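Local coordinates for protein SidF, inhibitor of growth family, member 3 (Legionella pneumophila subsp. pneumophila, PDB 4FYE) that probably removes a phosphate from phosphatidylinositol phosphates, acting as a phosphoinositide phosphatase of Legionella, at residues 309-323 and 339-353. The protein carries 1 engineered substitution. Residues are numbered along the deposited sequence; the frame is centred on the assembly and turned at random.
Sequences QIDRMTNEDLWNKIP and RAQLIKLYVEHNPLS
L318 drops as a knob into a hole formed by R339, L342, I343 and Y346, a worked example of helix packing in which the short helix 315-320 lies on residues 339-349 of helix 335-349, the axes of these two segments 9.2 Å apart at closest and crossing at 38°. The two branches of the leucine divide the labour: CD1 lies over one face of the R339 guanidinium, at 3.6 Å from NH1, and also touches I343, while L318 CD2 lies obliquely to the Y346 ring, by Y346 CG and CD2. K321 CG and I310 CD1 line the edge of that ring, and the M313 sulfur, 4.5 Å from the ring centroid, approaches it obliquely as a Met-aromatic contact. Farther along, I322 CD1 fits against L345 CB and L342 CD1, and the latter methyl also reaches the edge of the W319 ring.

Polar groups fasten this apolar layer at each end. R339 leaves its helix with CG anti to the backbone N (chi1 -169°) and runs extended to NE, which carries the guanidinium across to the turn before helix 315-320. There NH1 and NH2 grip M313 O end-on, and NH1 also donates to N315 OD1 at 2.7 Å, with amide and guanidinium nearly coplanar; NE is hydrogen-bonded to T6 O, so the group is fixed in rotation. A capping box between T314 and D317 organises the start of the short helix just where R339 takes hold. I343 turns to strand 391-399, joining this helical pair to the neighbouring sheet. At the far end N350 ND2 bridges two carbonyls, meeting Y346 O in its plane on a lone pair, but K321 O, 2.9 Å away, from above the carbonyl plane.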
loop_
_atom_site.group_PDB
_atom_site.type_symbol
_atom_site.label_atom_id
_atom_site.label_comp_id
_atom_site.label_asym_id
_atom_site.label_seq_id
_atom_site.Cartn_x
_atom_site.Cartn_y
_atom_site.Cartn_z
ATOM N N GLN A 309 -5.084 -11.669 8.677
ATOM C CA GLN A 309 -5.186 -13.076 8.513
ATOM C C GLN A 309 -6.410 -13.564 9.272
ATOM O O GLN A 309 -7.147 -14.365 8.742
ATOM C CB GLN A 309 -3.892 -13.737 8.986
ATOM C CG GLN A 309 -3.774 -15.209 8.654
ATOM C CD GLN A 309 -2.377 -15.747 8.910
ATOM O OE1 GLN A 309 -2.153 -16.423 9.895
ATOM N NE2 GLN A 309 -1.424 -15.398 8.034
ATOM N N ILE A 310 -6.667 -13.060 10.483
ATOM C CA ILE A 310 -7.878 -13.414 11.204
ATOM C C ILE A 310 -9.178 -12.952 10.433
ATOM O O ILE A 310 -10.189 -13.721 10.351
ATOM C CB ILE A 310 -7.861 -12.895 12.673
ATOM C CG1 ILE A 310 -7.144 -13.838 13.663
ATOM C CG2 ILE A 310 -9.283 -12.857 13.240
ATOM C CD1 ILE A 310 -5.725 -14.185 13.398
ATOM N N ASP A 311 -9.161 -11.722 9.883
ATOM C CA ASP A 311 -10.284 -11.159 9.104
ATOM C C ASP A 311 -10.646 -12.051 7.928
ATOM O O ASP A 311 -11.785 -12.045 7.469
ATOM C CB ASP A 311 -9.848 -9.851 8.392
ATOM C CG ASP A 311 -9.623 -8.723 9.325
ATOM O OD1 ASP A 311 -9.812 -8.964 10.566
ATOM O OD2 ASP A 311 -9.242 -7.606 8.815
ATOM N N ARG A 312 -9.633 -12.661 7.327
ATOM C CA ARG A 312 -9.852 -13.483 6.165
ATOM C C ARG A 312 -10.374 -14.865 6.552
ATOM O O ARG A 312 -10.603 -15.668 5.682
ATOM C CB ARG A 312 -8.588 -13.574 5.323
ATOM C CG ARG A 312 -8.392 -12.254 4.599
ATOM C CD ARG A 312 -7.010 -11.901 4.070
ATOM N NE ARG A 312 -6.354 -12.943 3.276
ATOM C CZ ARG A 312 -6.759 -13.247 2.059
ATOM N NH1 ARG A 312 -7.795 -12.592 1.564
ATOM N NH2 ARG A 312 -6.133 -14.144 1.341
ATOM N N MET A 313 -10.566 -15.148 7.829
ATOM C CA MET A 313 -11.260 -16.392 8.188
ATOM C C MET A 313 -12.730 -16.263 8.556
ATOM O O MET A 313 -13.147 -15.386 9.349
ATOM C CB MET A 313 -10.503 -17.123 9.271
ATOM C CG MET A 313 -9.112 -17.451 8.720
ATOM S SD MET A 313 -8.116 -18.489 9.759
ATOM C CE MET A 313 -7.834 -17.321 11.026
ATOM N N THR A 314 -13.523 -17.150 7.968
ATOM C CA THR A 314 -14.938 -17.192 8.299
ATOM C C THR A 314 -14.971 -17.852 9.621
ATOM O O THR A 314 -14.009 -18.515 10.048
ATOM C CB THR A 314 -15.737 -18.004 7.249
ATOM O OG1 THR A 314 -15.385 -19.406 7.330
ATOM C CG2 THR A 314 -15.327 -17.504 5.836
ATOM N N ASN A 315 -16.096 -17.704 10.269
ATOM C CA ASN A 315 -16.436 -18.564 11.394
ATOM C C ASN A 315 -16.244 -20.076 11.190
ATOM O O ASN A 315 -15.668 -20.721 12.065
ATOM C CB ASN A 315 -17.820 -18.218 11.930
ATOM C CG ASN A 315 -17.838 -16.858 12.639
ATOM O OD1 ASN A 315 -16.986 -15.984 12.391
ATOM N ND2 ASN A 315 -18.809 -16.667 13.505
ATOM N N GLU A 316 -16.694 -20.633 10.063
ATOM C CA GLU A 316 -16.498 -22.074 9.788
ATOM C C GLU A 316 -14.987 -22.378 9.845
ATOM O O GLU A 316 -14.584 -23.356 10.471
ATOM C CB GLU A 316 -17.005 -22.459 8.401
ATOM C CG GLU A 316 -18.273 -23.301 8.321
ATOM C CD GLU A 316 -18.429 -24.039 6.953
ATOM O OE1 GLU A 316 -19.069 -25.141 6.911
ATOM O OE2 GLU A 316 -17.914 -23.530 5.906
ATOM N N ASP A 317 -14.186 -21.526 9.192
ATOM C CA ASP A 317 -12.702 -21.594 9.158
ATOM C C ASP A 317 -12.070 -21.621 10.564
ATOM O O ASP A 317 -11.208 -22.407 10.831
ATOM C CB ASP A 317 -12.125 -20.388 8.410
ATOM C CG ASP A 317 -12.289 -20.458 6.864
ATOM O OD1 ASP A 317 -12.457 -21.576 6.300
ATOM O OD2 ASP A 317 -12.250 -19.370 6.204
ATOM N N LEU A 318 -12.477 -20.755 11.474
ATOM C CA LEU A 318 -11.883 -20.811 12.781
ATOM C C LEU A 318 -12.269 -22.121 13.542
ATOM O O LEU A 318 -11.430 -22.818 14.165
ATOM C CB LEU A 318 -12.313 -19.570 13.572
ATOM C CG LEU A 318 -11.911 -18.214 13.037
ATOM C CD1 LEU A 318 -12.919 -17.139 13.429
ATOM C CD2 LEU A 318 -10.559 -17.818 13.566
ATOM N N TRP A 319 -13.547 -22.452 13.488
ATOM C CA TRP A 319 -14.035 -23.668 13.990
ATOM C C TRP A 319 -13.255 -24.884 13.568
ATOM O O TRP A 319 -12.977 -25.774 14.400
ATOM C CB TRP A 319 -15.462 -23.805 13.511
ATOM C CG TRP A 319 -16.201 -24.966 14.104
ATOM C CD1 TRP A 319 -16.546 -26.157 13.470
ATOM C CD2 TRP A 319 -16.710 -25.085 15.481
ATOM N NE1 TRP A 319 -17.230 -26.978 14.327
ATOM C CE2 TRP A 319 -17.357 -26.403 15.561
ATOM C CE3 TRP A 319 -16.703 -24.258 16.620
ATOM C CZ2 TRP A 319 -17.972 -26.856 16.739
ATOM C CZ3 TRP A 319 -17.324 -24.728 17.811
ATOM C CH2 TRP A 319 -17.933 -25.997 17.869
ATOM N N ASN A 320 -12.922 -24.980 12.285
ATOM C CA ASN A 320 -12.286 -26.194 11.791
ATOM C C ASN A 320 -10.885 -26.284 12.343
ATOM O O ASN A 320 -10.326 -27.334 12.451
ATOM C CB ASN A 320 -12.264 -26.251 10.248
ATOM C CG ASN A 320 -13.672 -26.213 9.617
ATOM O OD1 ASN A 320 -14.615 -26.898 10.053
ATOM N ND2 ASN A 320 -13.808 -25.411 8.558
ATOM N N LYS A 321 -10.354 -25.139 12.704
ATOM C CA LYS A 321 -9.028 -25.007 13.228
ATOM C C LYS A 321 -8.978 -25.154 14.739
ATOM O O LYS A 321 -7.926 -25.140 15.313
ATOM C CB LYS A 321 -8.451 -23.665 12.761
ATOM C CG LYS A 321 -7.232 -23.792 11.864
ATOM C CD LYS A 321 -7.507 -24.500 10.557
ATOM C CE LYS A 321 -6.298 -25.352 10.202
ATOM N NZ LYS A 321 -5.453 -24.539 9.276
ATOM N N ILE A 322 -10.092 -25.354 15.415
ATOM C CA ILE A 322 -9.984 -25.594 16.853
ATOM C C ILE A 322 -10.165 -27.094 17.201
ATOM O O ILE A 322 -11.214 -27.672 16.894
ATOM C CB ILE A 322 -11.020 -24.744 17.585
ATOM C CG1 ILE A 322 -10.807 -23.284 17.239
ATOM C CG2 ILE A 322 -11.003 -24.985 19.093
ATOM C CD1 ILE A 322 -12.027 -22.467 17.614
ATOM N N PRO A 323 -9.153 -27.746 17.824
ATOM C CA PRO A 323 -9.325 -29.223 17.941
ATOM C C PRO A 323 -10.610 -29.603 18.625
ATOM O O PRO A 323 -11.045 -28.895 19.515
ATOM C CB PRO A 323 -8.137 -29.635 18.770
ATOM C CG PRO A 323 -7.056 -28.662 18.262
ATOM C CD PRO A 323 -7.744 -27.338 18.013
ATOM N N ARG A 339 -18.035 -15.032 17.420
ATOM C CA ARG A 339 -16.763 -14.818 16.739
ATOM C C ARG A 339 -15.624 -14.554 17.726
ATOM O O ARG A 339 -14.522 -15.103 17.556
ATOM C CB ARG A 339 -16.803 -13.735 15.622
ATOM C CG ARG A 339 -15.533 -13.748 14.776
ATOM C CD ARG A 339 -15.773 -13.045 13.476
ATOM N NE ARG A 339 -14.553 -12.862 12.703
ATOM C CZ ARG A 339 -14.142 -13.683 11.724
ATOM N NH1 ARG A 339 -14.799 -14.817 11.363
ATOM N NH2 ARG A 339 -13.055 -13.360 11.106
ATOM N N ALA A 340 -15.854 -13.730 18.751
ATOM C CA ALA A 340 -14.738 -13.433 19.671
ATOM C C ALA A 340 -14.177 -14.746 20.271
ATOM O O ALA A 340 -12.965 -14.910 20.412
ATOM C CB ALA A 340 -15.188 -12.475 20.803
ATOM N N GLN A 341 -15.082 -15.631 20.674
ATOM C CA GLN A 341 -14.709 -16.844 21.370
ATOM C C GLN A 341 -13.930 -17.755 20.398
ATOM O O GLN A 341 -12.903 -18.325 20.740
ATOM C CB GLN A 341 -15.975 -17.533 21.903
ATOM C CG GLN A 341 -15.689 -18.654 22.862
ATOM C CD GLN A 341 -16.928 -19.539 23.145
ATOM O OE1 GLN A 341 -17.785 -19.772 22.269
ATOM N NE2 GLN A 341 -17.017 -20.047 24.372
ATOM N N LEU A 342 -14.425 -17.872 19.175
ATOM C CA LEU A 342 -13.735 -18.553 18.108
ATOM C C LEU A 342 -12.340 -17.993 17.881
ATOM O O LEU A 342 -11.404 -18.762 17.747
ATOM C CB LEU A 342 -14.539 -18.416 16.822
ATOM C CG LEU A 342 -15.487 -19.555 16.453
ATOM C CD1 LEU A 342 -15.582 -20.632 17.531
ATOM C CD2 LEU A 342 -16.835 -19.014 16.005
ATOM N N ILE A 343 -12.183 -16.670 17.865
ATOM C CA ILE A 343 -10.876 -16.101 17.553
ATOM C C ILE A 343 -9.898 -16.407 18.660
ATOM O O ILE A 343 -8.765 -16.857 18.425
ATOM C CB ILE A 343 -10.952 -14.609 17.290
ATOM C CG1 ILE A 343 -11.650 -14.408 15.963
ATOM C CG2 ILE A 343 -9.543 -13.977 17.236
ATOM C CD1 ILE A 343 -12.017 -12.935 15.705
ATOM N N LYS A 344 -10.380 -16.227 19.877
ATOM C CA LYS A 344 -9.597 -16.517 21.054
ATOM C C LYS A 344 -9.144 -17.990 21.112
ATOM O O LYS A 344 -8.003 -18.260 21.361
ATOM C CB LYS A 344 -10.371 -16.145 22.334
ATOM C CG LYS A 344 -9.545 -16.474 23.572
ATOM C CD LYS A 344 -10.317 -16.640 24.865
ATOM C CE LYS A 344 -9.456 -17.460 25.808
ATOM N NZ LYS A 344 -9.840 -17.191 27.220
ATOM N N LEU A 345 -10.048 -18.923 20.883
ATOM C CA LEU A 345 -9.675 -20.323 20.921
ATOM C C LEU A 345 -8.748 -20.642 19.759
ATOM O O LEU A 345 -7.799 -21.361 19.926
ATOM C CB LEU A 345 -10.917 -21.229 20.899
ATOM C CG LEU A 345 -11.667 -21.310 22.243
ATOM C CD1 LEU A 345 -13.065 -21.926 22.160
ATOM C CD2 LEU A 345 -10.881 -22.024 23.341
ATOM N N TYR A 346 -9.001 -20.057 18.590
ATOM C CA TYR A 346 -8.192 -20.281 17.432
ATOM C C TYR A 346 -6.754 -19.894 17.726
ATOM O O TYR A 346 -5.799 -20.654 17.352
ATOM C CB TYR A 346 -8.725 -19.540 16.196
ATOM C CG TYR A 346 -7.734 -19.554 15.021
ATOM C CD1 TYR A 346 -7.362 -20.743 14.403
ATOM C CD2 TYR A 346 -7.158 -18.426 14.581
ATOM C CE1 TYR A 346 -6.441 -20.770 13.365
ATOM C CE2 TYR A 346 -6.254 -18.433 13.551
ATOM C CZ TYR A 346 -5.887 -19.619 12.959
ATOM O OH TYR A 346 -4.955 -19.649 11.924
ATOM N N VAL A 347 -6.602 -18.729 18.383
ATOM C CA VAL A 347 -5.288 -18.136 18.591
ATOM C C VAL A 347 -4.518 -18.944 19.631
ATOM O O VAL A 347 -3.310 -19.147 19.499
ATOM C CB VAL A 347 -5.362 -16.655 19.075
ATOM C CG1 VAL A 347 -3.977 -16.200 19.530
ATOM C CG2 VAL A 347 -5.880 -15.753 17.980
ATOM N N GLU A 348 -5.246 -19.456 20.614
ATOM C CA GLU A 348 -4.681 -20.160 21.742
ATOM C C GLU A 348 -4.128 -21.516 21.267
ATOM O O GLU A 348 -3.061 -21.929 21.678
ATOM C CB GLU A 348 -5.754 -20.237 22.832
ATOM C CG GLU A 348 -5.539 -21.184 24.014
ATOM C CD GLU A 348 -6.793 -21.280 24.934
ATOM O OE1 GLU A 348 -7.048 -22.375 25.513
ATOM O OE2 GLU A 348 -7.536 -20.261 25.081
ATOM N N HIS A 349 -4.787 -22.145 20.308
ATOM C CA HIS A 349 -4.345 -23.437 19.818
ATOM C C HIS A 349 -3.639 -23.496 18.477
ATOM O O HIS A 349 -3.319 -24.585 18.031
ATOM C CB HIS A 349 -5.556 -24.386 19.801
ATOM C CG HIS A 349 -6.228 -24.499 21.143
ATOM N ND1 HIS A 349 -5.863 -25.408 22.055
ATOM C CD2 HIS A 349 -7.184 -23.743 21.725
ATOM C CE1 HIS A 349 -6.575 -25.265 23.160
ATOM N NE2 HIS A 349 -7.395 -24.245 22.966
ATOM N N ASN A 350 -3.405 -22.371 17.790
ATOM C CA ASN A 350 -2.685 -22.452 16.535
ATOM C C ASN A 350 -1.552 -21.437 16.443
ATOM O O ASN A 350 -1.753 -20.245 16.738
ATOM C CB ASN A 350 -3.676 -22.268 15.347
ATOM C CG ASN A 350 -4.713 -23.427 15.237
ATOM O OD1 ASN A 350 -4.517 -24.358 14.492
ATOM N ND2 ASN A 350 -5.788 -23.337 15.943
ATOM N N PRO A 351 -0.357 -21.901 16.079
ATOM C CA PRO A 351 0.812 -21.022 15.834
ATOM C C PRO A 351 0.514 -20.153 14.653
ATOM O O PRO A 351 -0.054 -20.607 13.693
ATOM C CB PRO A 351 1.954 -21.992 15.469
ATOM C CG PRO A 351 1.484 -23.374 15.938
ATOM C CD PRO A 351 0.026 -23.293 16.383
ATOM N N LEU A 352 0.840 -18.888 14.737
ATOM C CA LEU A 352 0.419 -17.960 13.720
ATOM C C LEU A 352 1.628 -17.589 12.964
ATOM O O LEU A 352 2.698 -17.407 13.580
ATOM C CB LEU A 352 -0.118 -16.708 14.339
ATOM C CG LEU A 352 -1.637 -16.579 14.338
ATOM C CD1 LEU A 352 -2.364 -17.910 14.248
ATOM C CD2 LEU A 352 -2.037 -15.848 15.611
ATOM N N SER A 353 1.492 -17.491 11.641
ATOM C CA SER A 353 2.610 -16.956 10.941
ATOM C C SER A 353 2.210 -16.190 9.741
ATOM O O SER A 353 1.192 -16.440 9.128
ATOM C CB SER A 353 3.718 -18.001 10.639
ATOM O OG SER A 353 3.168 -19.158 10.144
HETATM O O HOH W 1 -0.733 -18.765 10.249
#